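Local structure of 6-phospho-alpha-glucosidase (Merdibacter massiliensis, 6VC6) at residues 78-83 against 329-334; 165-170 against 361-366; 346-351 against 355-360. The protein probably hydrolyses 6-phospho-alpha-glucosides, using bound NAD and manganese in the redox-assisted manner of family 4 glycoside hydrolases. All coordinates share one frame; numbering follows the deposited sequence.

Interaction 1. Residues 78-83 against 329-334; sequences MDFIFM and AIAYNK
Phe80 meets Ile330 and Ala331 with the outer edge of its ring, not with a face. The three residues account for all the surface buried here, the phenylalanine giving about 60 Å² and the two helical residues some 25 Å² each. The ring leaves the strand with CG beside the backbone N and anti to the carbonyl carbon (chi1 -75°), and this turn carries its far end out to the helix. CZ sits at the tip of the approach: it lies 3.8 Å from Ala331 CB and 4.0 Å from Ile330 CG2. The flanking ring carbons divide the two partners between them, since CE1 is 3.9 Å from Ile330 CG2 and CE2 is 3.9 Å from Ala331 CB. Both methyl groups lie near the ring plane. The contact is purely apolar, at ordinary van der Waals distances.

Residue type follows from position. A flat, long side chain spans the gap from strand to helix, the gamma-methyl branch of the isoleucine fits against one side of the ring end, and the small alanine lets the ring come close to the helix backbone. With an alanine in place of Phe80, the two methyl groups would probably lose their aromatic partner and a gap would open between strand and helix.

The helix ends here in a Schellman motif: Lys334 N bonds to Ala329 O over 3.0 Å, Asn333 N bonds weakly to Ile330 O, and Asn333 takes the positive phi of the C-prime residue. Strand 80-83 lies between strands 4-9 and 141-144 in the central sheet. The end of helix 318-331 rests on all three, for Ala331 also touches Tyr4 and Ile330 also touches Trp141.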
loop_
_atom_site.group_PDB
_atom_site.type_symbol
_atom_site.label_atom_id
_atom_site.label_comp_id
_atom_site.label_asym_id
_atom_site.label_seq_id
_atom_site.Cartn_x
_atom_site.Cartn_y
_atom_site.Cartn_z
HETATM N N MSE A 78 6.799 -18.482 -13.402
HETATM C CA MSE A 78 7.194 -17.550 -12.355
HETATM C C MSE A 78 6.879 -18.104 -10.970
HETATM O O MSE A 78 5.862 -18.770 -10.774
HETATM C CB MSE A 78 6.503 -16.200 -12.549
HETATM C CG MSE A 78 7.050 -15.386 -13.710
HETATM SE SE MSE A 78 8.824 -14.661 -13.350
HETATM C CE MSE A 78 9.654 -15.018 -15.077
ATOM N N ASP A 79 7.763 -17.830 -10.013
ATOM C CA ASP A 79 7.532 -18.215 -8.626
ATOM C C ASP A 79 6.897 -17.089 -7.821
ATOM O O ASP A 79 6.064 -17.347 -6.945
ATOM C CB ASP A 79 8.846 -18.644 -7.967
ATOM C CG ASP A 79 9.452 -19.872 -8.616
ATOM O OD1 ASP A 79 8.774 -20.920 -8.658
ATOM O OD2 ASP A 79 10.608 -19.788 -9.082
ATOM N N PHE A 80 7.273 -15.844 -8.105
ATOM C CA PHE A 80 6.764 -14.691 -7.379
ATOM C C PHE A 80 6.440 -13.573 -8.357
ATOM O O PHE A 80 7.187 -13.335 -9.310
ATOM C CB PHE A 80 7.777 -14.189 -6.342
ATOM C CG PHE A 80 7.869 -15.049 -5.117
ATOM C CD1 PHE A 80 6.982 -14.876 -4.066
ATOM C CD2 PHE A 80 8.841 -16.028 -5.013
ATOM C CE1 PHE A 80 7.064 -15.666 -2.936
ATOM C CE2 PHE A 80 8.928 -16.821 -3.884
ATOM C CZ PHE A 80 8.039 -16.638 -2.845
ATOM N N ILE A 81 5.324 -12.892 -8.112
ATOM C CA ILE A 81 4.923 -11.718 -8.879
ATOM C C ILE A 81 4.823 -10.547 -7.913
ATOM O O ILE A 81 3.988 -10.560 -6.998
ATOM C CB ILE A 81 3.591 -11.935 -9.614
ATOM C CG1 ILE A 81 3.648 -13.204 -10.468
ATOM C CG2 ILE A 81 3.259 -10.727 -10.474
ATOM C CD1 ILE A 81 4.616 -13.120 -11.626
ATOM N N PHE A 82 5.674 -9.543 -8.108
ATOM C CA PHE A 82 5.652 -8.319 -7.312
ATOM C C PHE A 82 4.831 -7.283 -8.072
ATOM O O PHE A 82 5.244 -6.819 -9.139
ATOM C CB PHE A 82 7.067 -7.804 -7.046
ATOM C CG PHE A 82 7.877 -8.665 -6.108
ATOM C CD1 PHE A 82 7.360 -9.838 -5.580
ATOM C CD2 PHE A 82 9.164 -8.290 -5.754
ATOM C CE1 PHE A 82 8.113 -10.622 -4.723
ATOM C CE2 PHE A 82 9.920 -9.068 -4.897
ATOM C CZ PHE A 82 9.393 -10.236 -4.381
HETATM N N MSE A 83 3.675 -6.921 -7.528
HETATM C CA MSE A 83 2.786 -5.981 -8.205
HETATM C C MSE A 83 2.827 -4.594 -7.567
HETATM O O MSE A 83 2.540 -4.439 -6.381
HETATM C CB MSE A 83 1.351 -6.513 -8.206
HETATM C CG MSE A 83 1.240 -7.991 -8.533
HETATM SE SE MSE A 83 -0.520 -8.476 -9.219
HETATM C CE MSE A 83 -0.400 -7.634 -10.969
ATOM N N ALA A 329 10.102 -15.062 3.735
ATOM C CA ALA A 329 9.319 -15.794 4.725
ATOM C C ALA A 329 8.387 -16.801 4.068
ATOM O O ALA A 329 8.140 -17.875 4.626
ATOM C CB ALA A 329 8.522 -14.817 5.589
ATOM N N ILE A 330 7.867 -16.477 2.882
ATOM C CA ILE A 330 7.000 -17.410 2.172
ATOM C C ILE A 330 7.818 -18.555 1.587
ATOM O O ILE A 330 7.514 -19.733 1.809
ATOM C CB ILE A 330 6.203 -16.674 1.080
ATOM C CG1 ILE A 330 5.136 -15.775 1.708
ATOM C CG2 ILE A 330 5.570 -17.669 0.118
ATOM C CD1 ILE A 330 4.436 -14.880 0.712
ATOM N N ALA A 331 8.874 -18.224 0.840
ATOM C CA ALA A 331 9.623 -19.241 0.108
ATOM C C ALA A 331 10.326 -20.222 1.036
ATOM O O ALA A 331 10.504 -21.391 0.675
ATOM C CB ALA A 331 10.638 -18.576 -0.822
ATOM N N TYR A 332 10.731 -19.778 2.224
ATOM C CA TYR A 332 11.473 -20.623 3.152
ATOM C C TYR A 332 10.647 -21.039 4.362
ATOM O O TYR A 332 11.198 -21.629 5.298
ATOM C CB TYR A 332 12.753 -19.913 3.598
ATOM C CG TYR A 332 13.759 -19.753 2.481
ATOM C CD1 TYR A 332 14.337 -20.864 1.881
ATOM C CD2 TYR A 332 14.124 -18.495 2.020
ATOM C CE1 TYR A 332 15.253 -20.728 0.856
ATOM C CE2 TYR A 332 15.040 -18.348 0.995
ATOM C CZ TYR A 332 15.601 -19.468 0.417
ATOM O OH TYR A 332 16.514 -19.333 -0.603
ATOM N N ASN A 333 9.343 -20.755 4.361
ATOM C CA ASN A 333 8.429 -21.186 5.420
ATOM C C ASN A 333 8.927 -20.739 6.794
ATOM O O ASN A 333 8.996 -21.518 7.746
ATOM C CB ASN A 333 8.223 -22.703 5.375
ATOM C CG ASN A 333 6.987 -23.147 6.135
ATOM O OD1 ASN A 333 5.920 -22.544 6.016
ATOM N ND2 ASN A 333 7.128 -24.206 6.924
ATOM N N LYS A 334 9.282 -19.456 6.886
ATOM C CA LYS A 334 9.869 -18.940 8.119
ATOM C C LYS A 334 8.846 -18.842 9.241
ATOM O O LYS A 334 9.213 -18.939 10.418
ATOM C CB LYS A 334 10.500 -17.572 7.866
ATOM C CG LYS A 334 11.733 -17.603 6.982
ATOM C CD LYS A 334 12.328 -16.213 6.835
ATOM C CE LYS A 334 13.587 -16.235 5.987
ATOM N NZ LYS A 334 14.135 -14.866 5.783
#

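Interaction 2. Residues 165-170 against 361-366; sequences RILNIC and CELGIN. With MN (manganese (II) ion), chain E; NAD (nicotinamide-adenine-dinucleotide), chain G.
Leu167 and Leu363 meet end to end through their methyl groups on one side of the mixed sheet that extends the NAD-binding Rossmann fold. Their strands, 166-169 and 356-364, are not direct neighbours; strand 336-343 runs between them, and the two leucines meet across it.

Along Leu167 the approach tightens atom by atom. CB points at the other strand but is still 6.3 Å from Leu363 CD1. CG, held anti to the backbone N (chi1 -175°), has come to 5.3 Å from that same Leu363 CD1. The touching is done by the branch CD2, 3.8 Å from Leu363 CD1 and 4.1 Å from Leu363 CD2, so that one methyl sits against a forked end; the other methyl, CD1, stays farther from Leu363. Leu363 presents this fork with a nearly eclipsed first torsion (chi1 -117°). Leucine suits both places, being long enough to bridge the middle strand and wholly apolar. Val340 and Phe338 of that strand touch Leu167 and Leu363 respectively, while Val326 and Ile330 of helix 318-331 also pack on Leu363.

At the start of the segment the contact is looser and more open. The bent chain of Arg165 brings NH2 obliquely to 3.9 Å from Ile365 O, too long for a hydrogen bond.

The C-terminal end of the strand, where Rossmann folds bind their dinucleotide, opens into the active site. Ile169 O receives a weak, bent hydrogen bond from NAD N7N of the nicotinamide amide (129° at the hydrogen). Cys170, which also touches the bound sugar phosphate, shares the manganese ion with His200. Its sulfur SG lies 2.2 Å from the manganese, and the cofactor's amide oxygen O7N binds the same ion at 2.4 Å.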
loop_
_atom_site.group_PDB
_atom_site.type_symbol
_atom_site.label_atom_id
_atom_site.label_comp_id
_atom_site.label_asym_id
_atom_site.label_seq_id
_atom_site.Cartn_x
_atom_site.Cartn_y
_atom_site.Cartn_z
ATOM N N ARG A 165 -3.018 -17.899 -3.152
ATOM C CA ARG A 165 -1.665 -17.381 -3.315
ATOM C C ARG A 165 -1.692 -15.926 -3.761
ATOM O O ARG A 165 -0.951 -15.512 -4.657
ATOM C CB ARG A 165 -0.867 -18.243 -4.291
ATOM C CG ARG A 165 -0.642 -19.667 -3.797
ATOM C CD ARG A 165 0.494 -20.352 -4.537
ATOM N NE ARG A 165 1.413 -21.026 -3.622
ATOM C CZ ARG A 165 1.511 -22.346 -3.499
ATOM N NH1 ARG A 165 0.746 -23.142 -4.232
ATOM N NH2 ARG A 165 2.377 -22.871 -2.641
ATOM N N ILE A 166 -2.556 -15.128 -3.136
ATOM C CA ILE A 166 -2.606 -13.685 -3.335
ATOM C C ILE A 166 -2.529 -13.022 -1.968
ATOM O O ILE A 166 -3.332 -13.330 -1.080
ATOM C CB ILE A 166 -3.884 -13.241 -4.073
ATOM C CG1 ILE A 166 -4.049 -14.006 -5.386
ATOM C CG2 ILE A 166 -3.857 -11.741 -4.329
ATOM C CD1 ILE A 166 -5.334 -13.679 -6.119
ATOM N N LEU A 167 -1.570 -12.114 -1.797
ATOM C CA LEU A 167 -1.368 -11.423 -0.530
ATOM C C LEU A 167 -1.200 -9.934 -0.788
ATOM O O LEU A 167 -0.309 -9.529 -1.542
ATOM C CB LEU A 167 -0.151 -11.978 0.216
ATOM C CG LEU A 167 0.079 -11.394 1.611
ATOM C CD1 LEU A 167 -1.173 -11.540 2.465
ATOM C CD2 LEU A 167 1.272 -12.052 2.286
ATOM N N ASN A 168 -2.050 -9.126 -0.163
ATOM C CA ASN A 168 -1.942 -7.673 -0.206
ATOM C C ASN A 168 -1.260 -7.189 1.068
ATOM O O ASN A 168 -1.617 -7.622 2.170
ATOM C CB ASN A 168 -3.322 -7.027 -0.350
ATOM C CG ASN A 168 -4.065 -7.507 -1.583
ATOM O OD1 ASN A 168 -3.862 -6.992 -2.682
ATOM N ND2 ASN A 168 -4.933 -8.497 -1.406
ATOM N N ILE A 169 -0.274 -6.301 0.915
ATOM C CA ILE A 169 0.518 -5.814 2.036
ATOM C C ILE A 169 0.668 -4.300 1.944
ATOM O O ILE A 169 0.503 -3.694 0.882
ATOM C CB ILE A 169 1.911 -6.480 2.106
ATOM C CG1 ILE A 169 2.741 -6.120 0.871
ATOM C CG2 ILE A 169 1.782 -7.992 2.246
ATOM C CD1 ILE A 169 3.913 -7.048 0.635
ATOM N N CYS A 170 0.991 -3.698 3.087
ATOM C CA CYS A 170 1.236 -2.268 3.202
ATOM C C CYS A 170 2.404 -2.044 4.148
ATOM O O CYS A 170 2.540 -2.755 5.148
ATOM C CB CYS A 170 0.003 -1.526 3.724
ATOM S SG CYS A 170 0.264 0.222 4.097
ATOM N N CYS A 361 0.334 -11.584 11.470
ATOM C CA CYS A 361 0.207 -12.961 11.017
ATOM C C CYS A 361 1.582 -13.606 10.920
ATOM O O CYS A 361 2.583 -12.932 10.670
ATOM C CB CYS A 361 -0.480 -13.053 9.644
ATOM S SG CYS A 361 -2.033 -12.146 9.482
ATOM N N GLU A 362 1.616 -14.922 11.120
ATOM C CA GLU A 362 2.771 -15.715 10.726
ATOM C C GLU A 362 2.682 -16.009 9.235
ATOM O O GLU A 362 1.592 -16.224 8.698
ATOM C CB GLU A 362 2.835 -17.023 11.513
ATOM C CG GLU A 362 3.463 -16.912 12.896
ATOM C CD GLU A 362 3.609 -18.267 13.568
ATOM O OE1 GLU A 362 3.465 -19.294 12.871
ATOM O OE2 GLU A 362 3.856 -18.312 14.791
ATOM N N LEU A 363 3.831 -16.018 8.562
ATOM C CA LEU A 363 3.871 -16.131 7.108
ATOM C C LEU A 363 4.774 -17.284 6.702
ATOM O O LEU A 363 5.977 -17.263 6.982
ATOM C CB LEU A 363 4.353 -14.823 6.473
ATOM C CG LEU A 363 3.336 -14.131 5.564
ATOM C CD1 LEU A 363 3.948 -12.903 4.914
ATOM C CD2 LEU A 363 2.814 -15.098 4.512
ATOM N N GLY A 364 4.196 -18.278 6.031
ATOM C CA GLY A 364 4.954 -19.401 5.518
ATOM C C GLY A 364 4.573 -19.751 4.094
ATOM O O GLY A 364 3.994 -18.925 3.382
ATOM N N ILE A 365 4.887 -20.979 3.668
ATOM C CA ILE A 365 4.574 -21.399 2.304
ATOM C C ILE A 365 3.068 -21.470 2.087
ATOM O O ILE A 365 2.590 -21.336 0.953
ATOM C CB ILE A 365 5.253 -22.749 1.991
ATOM C CG1 ILE A 365 5.484 -22.903 0.485
ATOM C CG2 ILE A 365 4.429 -23.914 2.522
ATOM C CD1 ILE A 365 6.743 -22.237 -0.014
ATOM N N ASN A 366 2.299 -21.670 3.156
ATOM C CA ASN A 366 0.859 -21.851 3.061
ATOM C C ASN A 366 0.088 -20.559 3.294
ATOM O O ASN A 366 -1.128 -20.604 3.503
ATOM C CB ASN A 366 0.402 -22.925 4.049
ATOM C CG ASN A 366 1.088 -24.258 3.813
ATOM O OD1 ASN A 366 1.905 -24.699 4.620
ATOM N ND2 ASN A 366 0.760 -24.903 2.700
HETATM MN MN MN E . -0.021 1.525 2.377
HETATM P PA NAD G . 4.157 5.292 -10.717
HETATM O O1A NAD G . 5.539 5.890 -10.611
HETATM O O2A NAD G . 3.118 5.944 -11.597
HETATM O O5B NAD G . 4.300 3.756 -11.171
HETATM C C5B NAD G . 3.174 3.040 -11.667
HETATM C C4B NAD G . 3.608 2.146 -12.816
HETATM O O4B NAD G . 2.631 1.126 -13.035
HETATM C C3B NAD G . 3.727 2.948 -14.101
HETATM O O3B NAD G . 5.003 2.707 -14.698
HETATM C C2B NAD G . 2.638 2.414 -15.005
HETATM O O2B NAD G . 3.097 2.332 -16.356
HETATM C C1B NAD G . 2.357 1.035 -14.434
HETATM N N9A NAD G . 0.960 0.606 -14.687
HETATM C C8A NAD G . -0.152 1.357 -14.578
HETATM N N7A NAD G . -1.259 0.636 -14.896
HETATM C C5A NAD G . -0.852 -0.605 -15.223
HETATM C C6A NAD G . -1.497 -1.868 -15.658
HETATM N N6A NAD G . -2.840 -1.953 -15.812
HETATM N N1A NAD G . -0.698 -2.933 -15.896
HETATM C C2A NAD G . 0.638 -2.866 -15.747
HETATM N N3A NAD G . 1.287 -1.756 -15.358
HETATM C C4A NAD G . 0.611 -0.615 -15.089
HETATM O O3 NAD G . 3.535 5.130 -9.241
HETATM P PN NAD G . 4.447 5.044 -7.919
HETATM O O1N NAD G . 4.377 6.373 -7.205
HETATM O O2N NAD G . 5.783 4.427 -8.261
HETATM O O5D NAD G . 3.597 3.975 -7.074
HETATM C C5D NAD G . 3.699 2.583 -7.368
HETATM C C4D NAD G . 2.563 1.860 -6.660
HETATM O O4D NAD G . 3.011 1.367 -5.395
HETATM C C3D NAD G . 1.411 2.815 -6.385
HETATM O O3D NAD G . 0.186 2.189 -6.770
HETATM C C2D NAD G . 1.411 2.993 -4.884
HETATM O O2D NAD G . 0.085 3.166 -4.383
HETATM C C1D NAD G . 2.018 1.683 -4.420
HETATM N N1N NAD G . 2.568 1.766 -3.069
HETATM C C2N NAD G . 1.959 1.047 -2.125
HETATM C C3N NAD G . 2.406 1.059 -0.817
HETATM C C7N NAD G . 1.682 0.234 0.204
HETATM O O7N NAD G . 1.906 0.413 1.389
HETATM N N7N NAD G . 0.799 -0.670 -0.220
HETATM C C4N NAD G . 3.517 1.825 -0.487
HETATM C C5N NAD G . 4.134 2.570 -1.487
HETATM C C6N NAD G . 3.639 2.519 -2.787
#

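Interaction 3. Residues 346-351 against 355-360; sequences GAIANM and AMVELV
Ala347 CB presses on Leu359 CD1 at 3.5 Å, closer than two methyls normally come; alanine's small size suits so near an approach. Next along the loop, Ile348 and Val357 lie alongside each other, pointing opposite ways, with CD1 of the isoleucine 3.8 Å from Val357 CG1. Ile348 CG1 also lies 4.2 Å from Leu359 CD2, so the isoleucine bears on two strand residues. Met351, present as selenomethionine, bends at its third torsion (chi3 66°) and lays CE against Ala355 CB at 4.2 Å. Val357 and Leu359, two apart on the strand, face the loop, as does Ala355 just before it.

A type I turn runs from Ile348 to Met351 and positions these two residues, its Met351 N bonding to Ile348 O. Farther out, Asn344 OD1 accepts a bond from Ile348 N, Asn350 ND2 bonds to Ile376 O, and the backbones of Ala347 and Ala349 pair with Val373 and Gly374. The loop, which joins antiparallel strands 336-343 and 356-364, thus covers one face of the first part of strand 356-364, with helix 378-400 backing Met351 through Leu381, Leu384 and Val385.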
loop_
_atom_site.group_PDB
_atom_site.type_symbol
_atom_site.label_atom_id
_atom_site.label_comp_id
_atom_site.label_asym_id
_atom_site.label_seq_id
_atom_site.Cartn_x
_atom_site.Cartn_y
_atom_site.Cartn_z
ATOM N N GLY A 346 -13.674 -14.076 11.934
ATOM C CA GLY A 346 -13.572 -14.271 13.362
ATOM C C GLY A 346 -12.341 -13.666 14.008
ATOM O O GLY A 346 -12.321 -13.514 15.236
ATOM N N ALA A 347 -11.319 -13.323 13.221
ATOM C CA ALA A 347 -10.107 -12.744 13.795
ATOM C C ALA A 347 -10.412 -11.439 14.521
ATOM O O ALA A 347 -9.865 -11.174 15.597
ATOM C CB ALA A 347 -9.062 -12.532 12.702
ATOM N N ILE A 348 -11.276 -10.611 13.945
ATOM C CA ILE A 348 -11.926 -9.522 14.663
ATOM C C ILE A 348 -13.346 -9.993 14.950
ATOM O O ILE A 348 -14.174 -10.090 14.038
ATOM C CB ILE A 348 -11.905 -8.211 13.866
ATOM C CG1 ILE A 348 -10.465 -7.832 13.511
ATOM C CG2 ILE A 348 -12.568 -7.095 14.660
ATOM C CD1 ILE A 348 -10.328 -6.467 12.866
ATOM N N ALA A 349 -13.626 -10.291 16.221
ATOM C CA ALA A 349 -14.774 -11.127 16.554
ATOM C C ALA A 349 -16.108 -10.434 16.301
ATOM O O ALA A 349 -17.084 -11.101 15.939
ATOM C CB ALA A 349 -14.682 -11.583 18.011
ATOM N N ASN A 350 -16.186 -9.115 16.483
ATOM C CA ASN A 350 -17.447 -8.400 16.331
ATOM C C ASN A 350 -17.557 -7.670 14.995
ATOM O O ASN A 350 -18.332 -6.715 14.881
ATOM C CB ASN A 350 -17.653 -7.425 17.492
ATOM C CG ASN A 350 -16.437 -6.562 17.757
ATOM O OD1 ASN A 350 -15.363 -6.792 17.202
ATOM N ND2 ASN A 350 -16.600 -5.564 18.619
HETATM N N MSE A 351 -16.806 -8.101 13.987
HETATM C CA MSE A 351 -16.986 -7.599 12.629
HETATM C C MSE A 351 -17.336 -8.763 11.706
HETATM O O MSE A 351 -17.108 -9.923 12.053
HETATM C CB MSE A 351 -15.733 -6.868 12.139
HETATM C CG MSE A 351 -15.669 -5.410 12.579
HETATM SE SE MSE A 351 -14.053 -4.474 12.005
HETATM C CE MSE A 351 -14.352 -4.499 10.078
ATOM N N ALA A 355 -14.865 -9.439 5.818
ATOM C CA ALA A 355 -14.136 -8.180 5.794
ATOM C C ALA A 355 -12.645 -8.442 5.628
ATOM O O ALA A 355 -12.081 -9.326 6.277
ATOM C CB ALA A 355 -14.384 -7.379 7.072
HETATM N N MSE A 356 -12.014 -7.678 4.742
HETATM C CA MSE A 356 -10.565 -7.728 4.601
HETATM C C MSE A 356 -9.938 -6.791 5.627
HETATM O O MSE A 356 -10.104 -5.573 5.551
HETATM C CB MSE A 356 -10.135 -7.349 3.181
HETATM C CG MSE A 356 -10.708 -8.245 2.088
HETATM SE SE MSE A 356 -10.345 -10.151 2.348
HETATM C CE MSE A 356 -8.436 -10.168 1.965
ATOM N N VAL A 357 -9.227 -7.364 6.595
ATOM C CA VAL A 357 -8.683 -6.616 7.719
ATOM C C VAL A 357 -7.163 -6.752 7.724
ATOM O O VAL A 357 -6.583 -7.558 6.999
ATOM C CB VAL A 357 -9.278 -7.074 9.063
ATOM C CG1 VAL A 357 -10.774 -6.798 9.101
ATOM C CG2 VAL A 357 -9.001 -8.552 9.289
ATOM N N GLU A 358 -6.525 -5.943 8.569
ATOM C CA GLU A 358 -5.072 -5.867 8.672
ATOM C C GLU A 358 -4.659 -6.311 10.069
ATOM O O GLU A 358 -5.058 -5.690 11.060
ATOM C CB GLU A 358 -4.586 -4.444 8.390
ATOM C CG GLU A 358 -3.112 -4.329 8.058
ATOM C CD GLU A 358 -2.744 -2.951 7.543
ATOM O OE1 GLU A 358 -2.995 -1.960 8.260
ATOM O OE2 GLU A 358 -2.207 -2.859 6.419
ATOM N N LEU A 359 -3.866 -7.380 10.148
ATOM C CA LEU A 359 -3.522 -7.977 11.431
ATOM C C LEU A 359 -2.113 -8.552 11.380
ATOM O O LEU A 359 -1.526 -8.731 10.310
ATOM C CB LEU A 359 -4.510 -9.082 11.820
ATOM C CG LEU A 359 -5.993 -8.733 11.928
ATOM C CD1 LEU A 359 -6.815 -9.998 11.862
ATOM C CD2 LEU A 359 -6.276 -7.968 13.209
ATOM N N VAL A 360 -1.581 -8.853 12.566
ATOM C CA VAL A 360 -0.318 -9.575 12.672
ATOM C C VAL A 360 -0.546 -11.035 12.307
ATOM O O VAL A 360 -1.508 -11.663 12.770
ATOM C CB VAL A 360 0.260 -9.442 14.089
ATOM C CG1 VAL A 360 1.542 -10.253 14.225
ATOM C CG2 VAL A 360 0.506 -7.981 14.433
#

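In the fold
From the N terminus, strand 80-83 comes first, and its contact closes at the end of helix 318-331, the nearest segment ends 246 residues apart. Strand 166-169 lies inside that loop but finds its partner beyond it, at 361-366, so interactions 1 and 2 cross. They also touch: Asn333 OD1 probably accepts a hydrogen bond from Ile365 N at 3.0 Å. Interaction 3 is a short local closure nested within the loop of interaction 2, and both use strand 356-364; Cys170 CB and Glu358 OE2 pack where they meet. Interactions 1 and 2 join N-terminal Rossmann strands to C-terminal elements, whereas interaction 3 fastens a loop to the strand next to the sheet's edge.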